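PDB 5JBD: inactive glucansucrase from Lactobacillus reuteri, which is an inactive glucansucrase of glycoside hydrolase family 70, a large multidomain protein built round a TIM-type barrel, with a calcium ion bound. Local coordinates for residues S545-Q550 / V599-Y604; I569-N574 / Y604-V609. All coordinates share one frame; numbering follows the deposited sequence.

Contact 1 of 2, residues S545-Q550 / V599-Y604; sequences SNMAQQ and VTVKGY
Met-547 has CG anti to the backbone N (chi1 -177°), and the bend at chi3 brings CE against the partner chain, 3.5 Å from Lys-602 C and 3.9 Å from Val-601 CG2. Gln-549 crosses Thr-600 and Lys-602 obliquely; its NE2 sits 3.9 Å from Thr-600 CG2, also touches Lys-602 CD, and is hydrogen-bonded to Glu-584. Gln-550 lies on the same sheet face as Val-601, CG against CG2; with CG between the backbone N and the carbonyl carbon (chi1 69°), its NE2 bonds Ala-548 O at 3.1 Å in the amide plane, which holds the amide's rotation. Gln-550 and Val-601 form an antiparallel hydrogen-bonded pair, with Val-601 N to Gln-550 O nearly straight at 3.0 Å and the return bond a little more bent. Beyond it Gly-603 N reaches Met-547 O at 2.9 Å; the glycine fits where a CB would clash with Met-547 N. Lys-602 NZ lies 3.6 Å above the Tyr-604 ring plane, offset toward the rim, hydrogen-bonded to Gly-603 O and salt-bridged to Glu-573. The contact extends the two-stranded pairing of 550-555 with 596-605, and Met-547 and Val-601 both pack on Leu-510 of strand 510-515.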
# COMPACT_ATOMS: atom_id res chain seq x y z
N SER A 545 5.13 15.69 -32.26
CA SER A 545 4.14 15.18 -33.21
C SER A 545 4.11 15.94 -34.55
O SER A 545 3.50 15.47 -35.50
CB SER A 545 2.75 15.20 -32.56
OG SER A 545 2.37 16.52 -32.19
N ASN A 546 4.78 17.10 -34.60
CA ASN A 546 4.93 17.89 -35.83
C ASN A 546 6.32 17.79 -36.48
O ASN A 546 6.60 18.51 -37.44
CB ASN A 546 4.60 19.37 -35.53
CG ASN A 546 3.19 19.55 -34.99
OD1 ASN A 546 2.99 20.16 -33.94
ND2 ASN A 546 2.21 19.01 -35.69
N MET A 547 7.16 16.88 -35.99
CA MET A 547 8.53 16.72 -36.50
C MET A 547 8.53 16.56 -38.01
O MET A 547 7.77 15.75 -38.55
CB MET A 547 9.22 15.51 -35.84
CG MET A 547 10.67 15.31 -36.23
SD MET A 547 11.42 13.91 -35.38
CE MET A 547 10.65 12.55 -36.28
N ALA A 548 9.36 17.35 -38.69
CA ALA A 548 9.46 17.29 -40.14
C ALA A 548 10.05 15.96 -40.58
O ALA A 548 10.88 15.37 -39.88
CB ALA A 548 10.31 18.45 -40.68
N GLN A 549 9.60 15.47 -41.74
CA GLN A 549 10.14 14.23 -42.29
C GLN A 549 11.60 14.42 -42.66
O GLN A 549 11.99 15.47 -43.19
CB GLN A 549 9.33 13.74 -43.50
CG GLN A 549 9.84 12.44 -44.11
CD GLN A 549 8.86 11.86 -45.11
OE1 GLN A 549 8.68 12.38 -46.21
NE2 GLN A 549 8.24 10.75 -44.75
N GLN A 550 12.40 13.38 -42.37
CA GLN A 550 13.84 13.40 -42.60
C GLN A 550 14.45 12.01 -42.55
O GLN A 550 13.83 11.07 -42.04
CB GLN A 550 14.54 14.26 -41.54
CG GLN A 550 14.52 13.67 -40.12
CD GLN A 550 14.76 14.72 -39.06
OE1 GLN A 550 15.90 14.94 -38.64
NE2 GLN A 550 13.70 15.44 -38.68
N VAL A 599 17.42 5.43 -41.92
CA VAL A 599 15.99 5.27 -41.65
C VAL A 599 15.27 6.59 -41.95
O VAL A 599 15.81 7.66 -41.68
CB VAL A 599 15.75 4.86 -40.16
CG1 VAL A 599 14.27 4.66 -39.88
CG2 VAL A 599 16.52 3.58 -39.82
N THR A 600 14.05 6.49 -42.46
CA THR A 600 13.17 7.65 -42.64
C THR A 600 12.13 7.78 -41.53
O THR A 600 11.44 6.81 -41.21
CB THR A 600 12.44 7.58 -44.00
OG1 THR A 600 13.40 7.42 -45.04
CG2 THR A 600 11.63 8.84 -44.27
N VAL A 601 12.00 8.99 -40.99
CA VAL A 601 11.15 9.27 -39.83
C VAL A 601 10.40 10.58 -40.00
O VAL A 601 10.83 11.44 -40.76
CB VAL A 601 11.98 9.34 -38.53
CG1 VAL A 601 12.72 8.01 -38.29
CG2 VAL A 601 12.98 10.49 -38.55
N LYS A 602 9.31 10.73 -39.26
CA LYS A 602 8.56 11.99 -39.16
C LYS A 602 7.65 11.97 -37.94
O LYS A 602 7.46 10.93 -37.31
CB LYS A 602 7.71 12.22 -40.41
CG LYS A 602 6.51 11.30 -40.54
CD LYS A 602 5.82 11.46 -41.89
CE LYS A 602 4.67 12.45 -41.83
NZ LYS A 602 3.53 11.97 -40.99
N GLY A 603 7.09 13.13 -37.60
CA GLY A 603 6.11 13.23 -36.52
C GLY A 603 4.74 12.67 -36.90
O GLY A 603 4.26 12.90 -38.02
N TYR A 604 4.11 11.96 -35.96
CA TYR A 604 2.75 11.45 -36.10
C TYR A 604 1.93 11.80 -34.87
O TYR A 604 2.46 12.09 -33.79
CB TYR A 604 2.75 9.93 -36.23
CG TYR A 604 3.35 9.40 -37.49
CD1 TYR A 604 4.70 9.12 -37.57
CD2 TYR A 604 2.56 9.13 -38.60
CE1 TYR A 604 5.26 8.60 -38.73
CE2 TYR A 604 3.11 8.61 -39.76
CZ TYR A 604 4.46 8.35 -39.82
OH TYR A 604 5.02 7.83 -40.97

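Contact 2 of 2, residues I569-N574 / Y604-V609; sequences IDTTEN and YSNPYV
Thr-571 turns its methyl CG2 anti to the backbone N (chi1 -54° for OG1), and Tyr-604 sets CG anti to its carbonyl carbon (chi1 -68°), bringing methyl and ring together. The two side chains slide past each other in opposite directions, leaving CG2 over one face of the ring, 3.7 Å from its centroid in a CH-pi contact and displaced toward CD1. The same methyl packs on Val-609, whose side chain meets Thr-571 tip to tip, with Val-609 CG2 3.8 Å from Thr-571 OG1; that hydroxyl is hydrogen-bonded to Leu-613 O. Glu-573 crosses the tyrosine at about a right angle, its OE2 3.4 Å from Tyr-604 CE2, with the carboxylate plane tilted 46° to the ring and the charge paired with Lys-602. After strand 596-605 ends, Asn-606 OD1 accepts from Tyr-608 N at 2.8 Å, in the carbonyl plane, an Asx turn that the second bond, from Val-609 N above that plane, makes an Asx motif. The two bonds fix the rotation of the amide and present ND2 toward Thr-572 O, 2.8 Å away. Asn-606 CB also packs against the backbone carbonyls of the other segment, 3.3 Å from Glu-573 O. Asn-574 O approaches the Tyr-608 ring at its edge. At the far end of the tyrosine, a water is hydrogen-bonded to Asp-570 OD1 and Thr-571 O and lies 3.2 Å from Tyr-604 OH.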
# COMPACT_ATOMS: atom_id res chain seq x y z
N ILE A 569 8.75 -2.75 -35.34
CA ILE A 569 7.64 -1.81 -35.14
C ILE A 569 7.96 -0.52 -35.89
O ILE A 569 9.07 -0.02 -35.79
CB ILE A 569 7.43 -1.45 -33.65
CG1 ILE A 569 7.17 -2.71 -32.81
CG2 ILE A 569 6.28 -0.45 -33.50
CD1 ILE A 569 7.06 -2.45 -31.32
N ASP A 570 6.98 0.01 -36.61
CA ASP A 570 7.08 1.32 -37.26
C ASP A 570 5.76 2.06 -37.05
O ASP A 570 4.73 1.44 -36.73
CB ASP A 570 7.39 1.15 -38.76
CG ASP A 570 8.17 2.34 -39.37
OD1 ASP A 570 8.21 3.44 -38.77
OD2 ASP A 570 8.72 2.17 -40.48
N THR A 571 5.78 3.38 -37.20
CA THR A 571 4.61 4.22 -36.97
C THR A 571 3.88 4.51 -38.30
O THR A 571 4.53 4.74 -39.32
CB THR A 571 5.01 5.54 -36.26
OG1 THR A 571 5.73 5.23 -35.05
CG2 THR A 571 3.81 6.36 -35.90
N THR A 572 2.54 4.50 -38.24
CA THR A 572 1.66 4.87 -39.38
C THR A 572 0.76 6.03 -38.96
O THR A 572 0.71 6.38 -37.78
CB THR A 572 0.75 3.70 -39.82
OG1 THR A 572 -0.19 3.42 -38.77
CG2 THR A 572 1.57 2.46 -40.14
N GLU A 573 0.02 6.61 -39.91
CA GLU A 573 -0.88 7.73 -39.58
C GLU A 573 -1.91 7.36 -38.51
O GLU A 573 -2.23 8.19 -37.65
CB GLU A 573 -1.58 8.29 -40.84
CG GLU A 573 -0.66 8.98 -41.85
CD GLU A 573 0.14 10.17 -41.32
OE1 GLU A 573 -0.31 10.86 -40.37
OE2 GLU A 573 1.24 10.42 -41.87
N ASN A 574 -2.40 6.12 -38.54
CA ASN A 574 -3.43 5.64 -37.59
C ASN A 574 -2.90 4.91 -36.35
O ASN A 574 -3.59 4.90 -35.32
CB ASN A 574 -4.45 4.75 -38.31
CG ASN A 574 -5.27 5.52 -39.33
OD1 ASN A 574 -5.49 6.73 -39.20
ND2 ASN A 574 -5.73 4.81 -40.35
N TYR A 604 4.11 11.96 -35.96
CA TYR A 604 2.75 11.45 -36.10
C TYR A 604 1.93 11.80 -34.87
O TYR A 604 2.46 12.09 -33.79
CB TYR A 604 2.75 9.93 -36.23
CG TYR A 604 3.35 9.40 -37.49
CD1 TYR A 604 4.70 9.12 -37.57
CD2 TYR A 604 2.56 9.13 -38.60
CE1 TYR A 604 5.26 8.60 -38.73
CE2 TYR A 604 3.11 8.61 -39.76
CZ TYR A 604 4.46 8.35 -39.82
OH TYR A 604 5.02 7.83 -40.97
N SER A 605 0.62 11.75 -35.04
CA SER A 605 -0.30 11.97 -33.94
C SER A 605 -1.45 10.97 -34.08
O SER A 605 -2.31 11.12 -34.95
CB SER A 605 -0.82 13.40 -33.96
OG SER A 605 -1.62 13.66 -32.82
N ASN A 606 -1.42 9.93 -33.24
CA ASN A 606 -2.48 8.91 -33.22
C ASN A 606 -2.57 8.33 -31.79
O ASN A 606 -1.78 8.74 -30.93
CB ASN A 606 -2.22 7.88 -34.33
CG ASN A 606 -0.98 7.05 -34.09
OD1 ASN A 606 -0.79 6.48 -33.01
ND2 ASN A 606 -0.14 6.93 -35.12
N PRO A 607 -3.52 7.41 -31.53
CA PRO A 607 -3.66 6.95 -30.14
C PRO A 607 -2.42 6.26 -29.54
O PRO A 607 -2.26 6.28 -28.32
CB PRO A 607 -4.85 5.97 -30.21
CG PRO A 607 -5.62 6.40 -31.42
CD PRO A 607 -4.56 6.81 -32.39
N TYR A 608 -1.58 5.69 -30.40
CA TYR A 608 -0.40 4.94 -30.01
C TYR A 608 0.87 5.79 -29.92
O TYR A 608 1.69 5.56 -29.04
CB TYR A 608 -0.17 3.79 -31.01
CG TYR A 608 -1.35 2.83 -31.07
CD1 TYR A 608 -1.41 1.73 -30.22
CD2 TYR A 608 -2.42 3.03 -31.96
CE1 TYR A 608 -2.50 0.86 -30.25
CE2 TYR A 608 -3.51 2.16 -31.99
CZ TYR A 608 -3.54 1.08 -31.12
OH TYR A 608 -4.59 0.20 -31.13
N VAL A 609 1.01 6.78 -30.82
CA VAL A 609 2.24 7.58 -30.97
C VAL A 609 1.92 9.08 -31.12
O VAL A 609 1.06 9.47 -31.92
CB VAL A 609 3.07 7.11 -32.20
CG1 VAL A 609 4.36 7.93 -32.35
CG2 VAL A 609 3.38 5.63 -32.12
O HOH W 1 7.05 5.36 -40.40

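Contacts 1 and 2 have centres about 11 Å apart and meet on strand 596-605, sharing Tyr-604. Along the chain their segments alternate: 545-550, 569-574, 599-604, 604-609. Thus contact 1 pairs this strand with the loop leading into strand 550-555 and its first residue, whereas contact 2 packs its end and the following turn against the end of strand 564-571, which belongs to the larger antiparallel sheet. The salt bridge from Lys-602 NZ to Glu-573 OE2 (2.9 Å) joins them directly. Both lie far from the chain's centre, about 42 and 36 Å from it, in a peripheral beta region where contact 2 and this salt bridge tie the two-stranded sheet to the larger one.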